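Local coordinates for protein CPn_0803/CP_1068/CPj0803/CpB0832 (Chlamydophila pneumoniae, PDB 3Q9D), which is of unproven function but may serve at the needle tip of the chlamydial type III secretion system, and assembles as six copies, at residues A[151-156]-A[169-174]; A[133-138]-A[157-162]; A[68-73]-A[125-130]. One frame throughout, in Å; residues are numbered along the deposited sequence. Where two conformers were deposited one is given.

Contact 1 of 3, residues A[151-156]-A[169-174]; sequences CIFLNR and TDVQNT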
# COMPACT_ATOMS: atom_id res chain seq x y z
N CYS A 151 29.93 1.21 -0.41
CA CYS A 151 29.14 2.20 -1.14
C CYS A 151 27.81 1.57 -1.53
O CYS A 151 27.75 0.55 -2.20
CB CYS A 151 29.87 2.78 -2.35
SG CYS A 151 30.84 4.31 -2.00
N ILE A 152 26.73 2.19 -1.07
CA ILE A 152 25.40 1.69 -1.43
C ILE A 152 24.53 2.79 -2.06
O ILE A 152 24.83 3.97 -1.93
CB ILE A 152 24.70 1.04 -0.22
CG1 ILE A 152 24.57 2.05 0.92
CG2 ILE A 152 25.46 -0.21 0.23
CD1 ILE A 152 23.60 1.60 2.00
N PHE A 153 23.47 2.39 -2.74
CA PHE A 153 22.62 3.33 -3.44
C PHE A 153 21.20 3.20 -2.95
O PHE A 153 20.67 2.09 -2.90
CB PHE A 153 22.66 3.06 -4.94
CG PHE A 153 24.02 3.26 -5.54
CD1 PHE A 153 24.43 4.52 -5.95
CD2 PHE A 153 24.90 2.20 -5.67
CE1 PHE A 153 25.70 4.72 -6.50
CE2 PHE A 153 26.17 2.39 -6.22
CZ PHE A 153 26.56 3.64 -6.62
N LEU A 154 20.60 4.32 -2.59
CA LEU A 154 19.16 4.36 -2.32
C LEU A 154 18.47 4.73 -3.63
O LEU A 154 18.52 5.89 -4.07
CB LEU A 154 18.85 5.39 -1.22
CG LEU A 154 17.41 5.51 -0.69
CD1 LEU A 154 17.40 6.49 0.48
CD2 LEU A 154 16.42 5.98 -1.77
N ASN A 155 17.89 3.74 -4.28
CA ASN A 155 17.23 3.97 -5.57
C ASN A 155 15.75 4.17 -5.39
O ASN A 155 15.13 3.51 -4.55
CB ASN A 155 17.47 2.78 -6.50
CG ASN A 155 18.94 2.46 -6.63
OD1 ASN A 155 19.69 3.20 -7.27
ND2 ASN A 155 19.38 1.39 -5.98
N ARG A 156 15.17 5.08 -6.17
CA ARG A 156 13.72 5.23 -6.18
C ARG A 156 13.20 5.07 -7.59
O ARG A 156 13.60 5.80 -8.48
CB ARG A 156 13.33 6.62 -5.61
CG ARG A 156 13.56 6.74 -4.12
CD ARG A 156 13.31 8.19 -3.66
NE ARG A 156 13.80 8.41 -2.30
CZ ARG A 156 13.18 7.97 -1.21
NH1 ARG A 156 12.05 7.28 -1.32
NH2 ARG A 156 13.70 8.21 -0.02
N THR A 169 20.68 -0.97 -3.16
CA THR A 169 21.58 -1.87 -3.89
C THR A 169 23.00 -1.57 -3.47
O THR A 169 23.36 -0.41 -3.27
CB THR A 169 21.49 -1.66 -5.43
OG1 THR A 169 21.67 -0.27 -5.75
CG2 THR A 169 20.14 -2.14 -5.99
N ASP A 170 23.83 -2.60 -3.33
CA ASP A 170 25.25 -2.33 -3.17
C ASP A 170 25.87 -2.48 -4.56
O ASP A 170 25.15 -2.67 -5.53
CB ASP A 170 25.91 -3.26 -2.13
CG ASP A 170 25.81 -4.72 -2.50
OD1 ASP A 170 25.47 -5.03 -3.66
OD2 ASP A 170 26.11 -5.58 -1.63
N VAL A 171 27.19 -2.40 -4.67
CA VAL A 171 27.81 -2.38 -5.98
C VAL A 171 27.64 -3.72 -6.72
O VAL A 171 27.43 -3.76 -7.94
CB VAL A 171 29.30 -1.99 -5.87
CG1 VAL A 171 30.08 -2.53 -7.03
CG2 VAL A 171 29.44 -0.49 -5.78
N GLN A 172 27.73 -4.82 -5.98
CA GLN A 172 27.49 -6.11 -6.60
C GLN A 172 26.04 -6.28 -7.08
O GLN A 172 25.82 -6.78 -8.18
CB GLN A 172 27.83 -7.23 -5.64
CG GLN A 172 27.70 -8.59 -6.30
CD GLN A 172 28.08 -9.71 -5.38
OE1 GLN A 172 27.77 -9.68 -4.18
NE2 GLN A 172 28.77 -10.71 -5.92
N ASN A 173 25.06 -5.90 -6.25
CA ASN A 173 23.64 -5.94 -6.66
C ASN A 173 23.46 -5.15 -7.96
O ASN A 173 22.70 -5.54 -8.85
CB ASN A 173 22.71 -5.25 -5.65
CG ASN A 173 22.70 -5.90 -4.29
OD1 ASN A 173 22.61 -5.21 -3.27
ND2 ASN A 173 22.76 -7.23 -4.27
N THR A 174 24.12 -4.00 -8.04
CA THR A 174 23.96 -3.13 -9.18
C THR A 174 24.44 -3.83 -10.45
O THR A 174 23.79 -3.79 -11.49
CB THR A 174 24.71 -1.78 -8.99
OG1 THR A 174 24.26 -1.15 -7.78
CG2 THR A 174 24.46 -0.86 -10.18
O HOH W 1 28.90 -1.88 -2.44
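Phe153 and Thr169 form an antiparallel hydrogen-bonded pair. Phe153 N gives its hydrogen to Thr169 O at 2.9 Å, and Thr169 N returns a bond to Phe153 O at 3.1 Å. Beyond this pair the chain of 169-174 turns from strand into helix. A water bridges the two chains past this pair, donating to Cys151 O and accepting from Val171 N. On the sheet face of Phe153, the Thr169 hydroxyl sits between its own backbone N and carbonyl carbon (chi1 52°). That puts Thr169 OG1 2.8 Å from Asn155 ND2, which donates to it in the amide plane. Asn155 has further bonds, from ND2 to Leu167 O and from OD1 to Ser142 OG. The setting is the hairpin of strands 150-159 and 164-170, where the second strand runs straight into helix 171-190. Asp170 is the N-cap of that helix and forms a capping box with Asn173. Asn173 N meets Asp170 OD1 almost straight, at 172°, and Asp170 N donates to Asn173 OD1. Asp170 OD2 is salt-bridged to Arg150. The Phe153 ring has Val171 CG2 at its edge, 4.4 Å from Phe153 CE2. Arg184 of the second subunit also packs on Phe153.

Contact 2 of 3, residues A[133-138]-A[157-162]; sequences RGEFIN and LARVDG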
# COMPACT_ATOMS: atom_id res chain seq x y z
N ARG A 133 -0.71 2.61 -19.98
CA ARG A 133 0.66 2.22 -19.62
C ARG A 133 1.10 2.72 -18.23
O ARG A 133 2.27 3.03 -18.01
CB ARG A 133 1.64 2.73 -20.68
CG ARG A 133 1.43 4.18 -21.04
CD ARG A 133 2.25 4.55 -22.28
NE ARG A 133 3.67 4.45 -21.96
CZ ARG A 133 4.36 5.39 -21.33
NH1 ARG A 133 3.77 6.55 -20.99
NH2 ARG A 133 5.64 5.19 -21.05
N GLY A 134 0.16 2.76 -17.29
CA GLY A 134 0.45 3.24 -15.94
C GLY A 134 1.56 2.48 -15.24
O GLY A 134 2.23 3.03 -14.38
N GLU A 135 1.78 1.22 -15.58
CA GLU A 135 2.81 0.45 -14.87
C GLU A 135 4.21 0.55 -15.47
O GLU A 135 5.14 -0.09 -14.99
CB GLU A 135 2.39 -1.01 -14.73
CG GLU A 135 1.22 -1.17 -13.79
CD GLU A 135 0.44 -2.45 -14.06
OE1 GLU A 135 0.41 -2.90 -15.23
OE2 GLU A 135 -0.12 -3.00 -13.10
N PHE A 136 4.36 1.34 -16.52
CA PHE A 136 5.69 1.52 -17.09
C PHE A 136 6.55 2.44 -16.23
O PHE A 136 6.05 3.37 -15.56
CB PHE A 136 5.62 2.02 -18.53
CG PHE A 136 5.34 0.91 -19.52
CD1 PHE A 136 6.35 0.42 -20.35
CD2 PHE A 136 4.06 0.35 -19.63
CE1 PHE A 136 6.09 -0.60 -21.27
CE2 PHE A 136 3.80 -0.66 -20.54
CZ PHE A 136 4.82 -1.14 -21.36
N ILE A 137 7.84 2.19 -16.25
CA ILE A 137 8.78 3.07 -15.58
C ILE A 137 8.69 4.50 -16.17
O ILE A 137 8.50 4.68 -17.37
CB ILE A 137 10.22 2.56 -15.70
CG1 ILE A 137 11.15 3.48 -14.91
CG2 ILE A 137 10.66 2.47 -17.19
CD1 ILE A 137 12.59 2.98 -14.74
N ASN A 138 8.77 5.50 -15.29
CA ASN A 138 8.72 6.91 -15.69
C ASN A 138 9.98 7.68 -15.28
O ASN A 138 10.41 8.61 -15.96
CB ASN A 138 7.52 7.59 -15.00
CG ASN A 138 7.38 9.06 -15.42
OD1 ASN A 138 7.17 9.35 -16.58
ND2 ASN A 138 7.50 9.97 -14.45
N LEU A 157 12.30 4.11 -7.79
CA LEU A 157 11.64 3.72 -9.03
C LEU A 157 10.27 4.39 -9.16
O LEU A 157 9.57 4.23 -8.16
CB LEU A 157 11.49 2.20 -9.10
CG LEU A 157 12.78 1.40 -9.31
CD1 LEU A 157 13.29 1.57 -10.74
CD2 LEU A 157 13.84 1.82 -8.31
N ALA A 158 9.95 5.23 -10.14
CA ALA A 158 8.62 5.85 -10.21
C ALA A 158 8.00 5.38 -11.50
O ALA A 158 8.66 5.37 -12.54
CB ALA A 158 8.74 7.40 -10.20
N ARG A 159 6.73 4.99 -11.43
CA ARG A 159 6.01 4.58 -12.63
C ARG A 159 5.18 5.71 -13.22
O ARG A 159 4.96 6.74 -12.58
CB ARG A 159 5.11 3.40 -12.30
CG ARG A 159 5.87 2.23 -11.68
CD ARG A 159 5.03 0.97 -11.59
NE ARG A 159 3.68 1.23 -11.06
CZ ARG A 159 2.89 0.27 -10.58
NH1 ARG A 159 3.30 -0.99 -10.57
NH2 ARG A 159 1.68 0.57 -10.12
N VAL A 160 4.72 5.52 -14.45
CA VAL A 160 3.82 6.47 -15.10
C VAL A 160 2.60 6.79 -14.21
O VAL A 160 2.10 7.91 -14.22
CB VAL A 160 3.33 5.92 -16.48
CG1 VAL A 160 2.16 6.75 -17.02
CG2 VAL A 160 4.48 5.89 -17.50
N ASP A 161 2.11 5.81 -13.46
CA ASP A 161 0.96 6.07 -12.58
C ASP A 161 1.30 6.79 -11.27
O ASP A 161 0.42 7.03 -10.45
CB ASP A 161 0.19 4.78 -12.28
CG ASP A 161 1.00 3.80 -11.42
OD1 ASP A 161 2.10 4.15 -10.96
OD2 ASP A 161 0.52 2.68 -11.20
N GLY A 162 2.57 7.16 -11.09
CA GLY A 162 2.95 7.91 -9.90
C GLY A 162 3.39 7.08 -8.71
O GLY A 162 3.96 7.60 -7.76
O HOH W 2 6.01 9.40 -11.66
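Val160 fits against the turn of 133-138 and has the largest share of this contact. The segments form the open end of the antiparallel hairpin of strands 137-147 and 150-159. Each carries a type I turn, Arg133 to Phe136 and Arg159 to Gly162. Ile137 and Arg159 are a non-hydrogen-bonded pair with diverging side chains.

The packing is tight around Gly134 and Val160. Val160 N donates to Phe136 O at 2.8 Å, nearly in line with the carbonyl. Asp161 N reaches a lone pair of Gly134 O at 2.9 Å. On the strand side, Asn138 N donates to Ala158 O. Val160 CB lies 3.4 Å from Arg133 O, while its CG2 branch lies over one face of the Arg133 guanidinium. The Arg133 chain bends at chi3 (-65°), and NH1 also holds Asp129 in a salt bridge. Apart from this, Ile137 CD1 makes a distant touch on Leu157 CD1.

The side of Glu135 and Asn138, both partly exposed, is looser. Glu135 leans on the buried Arg159, the two side chains pointing the same way. Glu135 CG lies over one face of the Arg159 guanidinium, 3.8 Å from Arg159 NH1. The carboxylate does not pair with it: Glu135 OE2 stays 4.7 Å from Arg159 NH1. That nitrogen bonds instead to Leu166 O of the second subunit. By Asn138 a water donates to Arg159 O and accepts a weak bond from ND2, whose stronger partner is Glu73 of the third subunit.

Asp161 grips the edge of the Arg159 guanidinium in a salt bridge; the bond from Arg159 NE to Asp161 OD1 is weak. Asp161 OD2 is shared with Tyr68 OH. Arg159 NH2 meets the syn lone pair of Asp161 OD2 at 2.6 Å, tilted 26° from the guanidinium plane.

Contact 3 of 3, residues A[68-73]-A[125-130]; sequences YTTFRE and RVAKDI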
# COMPACT_ATOMS: atom_id res chain seq x y z
N TYR A 68 -6.52 4.05 -12.46
CA TYR A 68 -6.75 3.31 -13.68
C TYR A 68 -8.20 3.40 -14.10
O TYR A 68 -8.53 3.06 -15.22
CB TYR A 68 -6.30 1.83 -13.51
CG TYR A 68 -4.79 1.72 -13.43
CD1 TYR A 68 -4.04 1.32 -14.53
CD2 TYR A 68 -4.12 2.07 -12.27
CE1 TYR A 68 -2.66 1.25 -14.48
CE2 TYR A 68 -2.72 1.99 -12.20
CZ TYR A 68 -2.01 1.58 -13.31
OH TYR A 68 -0.63 1.52 -13.26
N THR A 69 -9.07 3.87 -13.22
CA THR A 69 -10.45 4.02 -13.62
C THR A 69 -10.80 5.46 -14.07
O THR A 69 -11.93 5.71 -14.52
CB THR A 69 -11.44 3.68 -12.49
OG1 THR A 69 -11.23 4.57 -11.39
CG2 THR A 69 -11.28 2.22 -12.02
N THR A 70 -9.87 6.38 -13.90
CA THR A 70 -10.17 7.81 -14.01
C THR A 70 -10.53 8.24 -15.43
O THR A 70 -11.46 9.05 -15.63
CB THR A 70 -9.00 8.66 -13.50
OG1 THR A 70 -8.72 8.30 -12.14
CG2 THR A 70 -9.32 10.19 -13.60
N PHE A 71 -9.86 7.68 -16.43
CA PHE A 71 -10.24 8.04 -17.79
C PHE A 71 -11.66 7.60 -18.11
O PHE A 71 -12.46 8.34 -18.68
CB PHE A 71 -9.28 7.47 -18.84
CG PHE A 71 -9.63 7.93 -20.22
CD1 PHE A 71 -9.43 9.25 -20.59
CD2 PHE A 71 -10.25 7.08 -21.12
CE1 PHE A 71 -9.77 9.70 -21.86
CE2 PHE A 71 -10.61 7.52 -22.40
CZ PHE A 71 -10.38 8.83 -22.76
N ARG A 72 -12.00 6.38 -17.70
CA ARG A 72 -13.37 5.92 -17.90
C ARG A 72 -14.37 6.72 -17.08
O ARG A 72 -15.50 6.93 -17.51
CB ARG A 72 -13.47 4.41 -17.63
CG ARG A 72 -13.19 3.62 -18.92
CD ARG A 72 -13.05 2.14 -18.70
NE ARG A 72 -11.88 1.81 -17.88
CZ ARG A 72 -11.28 0.62 -17.87
NH1 ARG A 72 -11.74 -0.35 -18.65
NH2 ARG A 72 -10.22 0.41 -17.10
N GLU A 73 -13.96 7.17 -15.90
CA GLU A 73 -14.87 7.97 -15.08
C GLU A 73 -15.16 9.31 -15.76
O GLU A 73 -16.29 9.79 -15.77
CB GLU A 73 -14.27 8.20 -13.69
CG GLU A 73 -15.23 8.90 -12.74
CD GLU A 73 -14.70 8.99 -11.30
OE1 GLU A 73 -13.50 8.70 -11.09
OE2 GLU A 73 -15.49 9.36 -10.39
N ARG A 125 -5.27 13.60 -20.25
CA ARG A 125 -4.25 12.88 -21.02
C ARG A 125 -3.40 11.96 -20.14
O ARG A 125 -3.04 10.85 -20.56
CB ARG A 125 -3.38 13.86 -21.81
CG ARG A 125 -4.27 14.67 -22.77
CD ARG A 125 -3.52 15.79 -23.51
NE ARG A 125 -2.67 15.29 -24.58
CZ ARG A 125 -3.12 14.75 -25.71
NH1 ARG A 125 -4.43 14.61 -25.91
NH2 ARG A 125 -2.26 14.33 -26.63
N VAL A 126 -3.08 12.41 -18.94
CA VAL A 126 -2.39 11.55 -17.98
C VAL A 126 -3.27 10.39 -17.55
O VAL A 126 -2.80 9.25 -17.48
CB VAL A 126 -1.85 12.33 -16.79
CG1 VAL A 126 -1.35 11.35 -15.69
CG2 VAL A 126 -0.72 13.26 -17.25
N ALA A 127 -4.56 10.64 -17.28
CA ALA A 127 -5.49 9.53 -16.99
C ALA A 127 -5.52 8.52 -18.13
O ALA A 127 -5.53 7.31 -17.90
CB ALA A 127 -6.91 10.04 -16.71
N LYS A 128 -5.57 9.01 -19.36
CA LYS A 128 -5.59 8.12 -20.52
C LYS A 128 -4.27 7.34 -20.62
O LYS A 128 -4.27 6.15 -20.87
CB LYS A 128 -5.83 8.93 -21.80
CG LYS A 128 -6.16 8.07 -23.03
CD LYS A 128 -6.60 8.98 -24.19
CE LYS A 128 -7.06 8.18 -25.39
NZ LYS A 128 -8.18 8.85 -26.13
N ASP A 129 -3.16 8.03 -20.35
CA ASP A 129 -1.84 7.39 -20.35
C ASP A 129 -1.75 6.28 -19.30
O ASP A 129 -1.22 5.20 -19.58
CB ASP A 129 -0.72 8.41 -20.12
CG ASP A 129 0.60 8.00 -20.77
OD1 ASP A 129 0.58 7.29 -21.79
OD2 ASP A 129 1.66 8.42 -20.27
N ILE A 130 -2.28 6.54 -18.11
CA ILE A 130 -2.23 5.57 -17.01
C ILE A 130 -3.06 4.32 -17.37
O ILE A 130 -2.62 3.16 -17.22
CB ILE A 130 -2.72 6.24 -15.69
CG1 ILE A 130 -1.66 7.27 -15.20
CG2 ILE A 130 -3.02 5.19 -14.63
CD1 ILE A 130 -2.07 8.08 -13.96
O HOH W 3 -7.46 6.18 -16.15
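Ile130 and Lys128 of helix 107-133 each lie over an aromatic ring, Tyr68 in the loop before helix 70-82 and Phe71 in its first turn. Both are CH-pi contacts. Ile130 presents its CG2 methyl to the Tyr68 ring, 3.8 Å from the ring centroid and only 3° off the normal. With CG2 anti to the backbone N, this branch and not CG1 reaches the ring. Tyr68 CE1 also packs on Ile130 O. Phe71 and Lys128 instead run alongside each other. Lys128 CG lies over the centre of the Phe71 ring, 4.2 Å from its centroid. The lysine chain is extended as far as CE, so CB and CD follow the same ring, and Lys128 CB comes 3.8 Å from Phe71 CD1.

Apolar contacts centre on Ala127. Ala127 CB meets Thr70 CG2 at 3.9 Å and Phe71 CB at 4.1 Å. The small alanine lets the backbones come close here, with the CA atoms of Phe71 and Ala127 5.0 Å apart.

Polar links are few. One water accepts from Phe71 N and donates to Ala127 O, each at 2.8 Å. It joins the first turn of helix 70-82 to helix 107-133. Tyr68 OH has its partner in Asp161. Glu164 of the fourth subunit takes a bond from Tyr68 N.

An alanine at the close approach, with Phe71 beside it, packs helix 70-82 against helix 107-133 in this mainly helical CT_584-like protein.

Contacts 1 and 2 share strand 150-159 and lie on the same three-stranded sheet, with centres 21 Å apart. Contact 1 joins that strand to 164-170, and contact 2 joins it to 137-147. Contact 3 belongs to the helices instead. Its centre is 13 Å from that of contact 2, and the two touch: Tyr68 OH is 2.6 Å from Asp161 OD2, a probable hydrogen bond. Helix 107-133 is followed, after the turn at 133-136, by strand 137-147, which ties them along the chain as well. Contact 3 stays about 15 Å from contact 1 at the nearest atoms. Contacts 1 and 2 both meet the second subunit, and contacts 2 and 3 both meet the third.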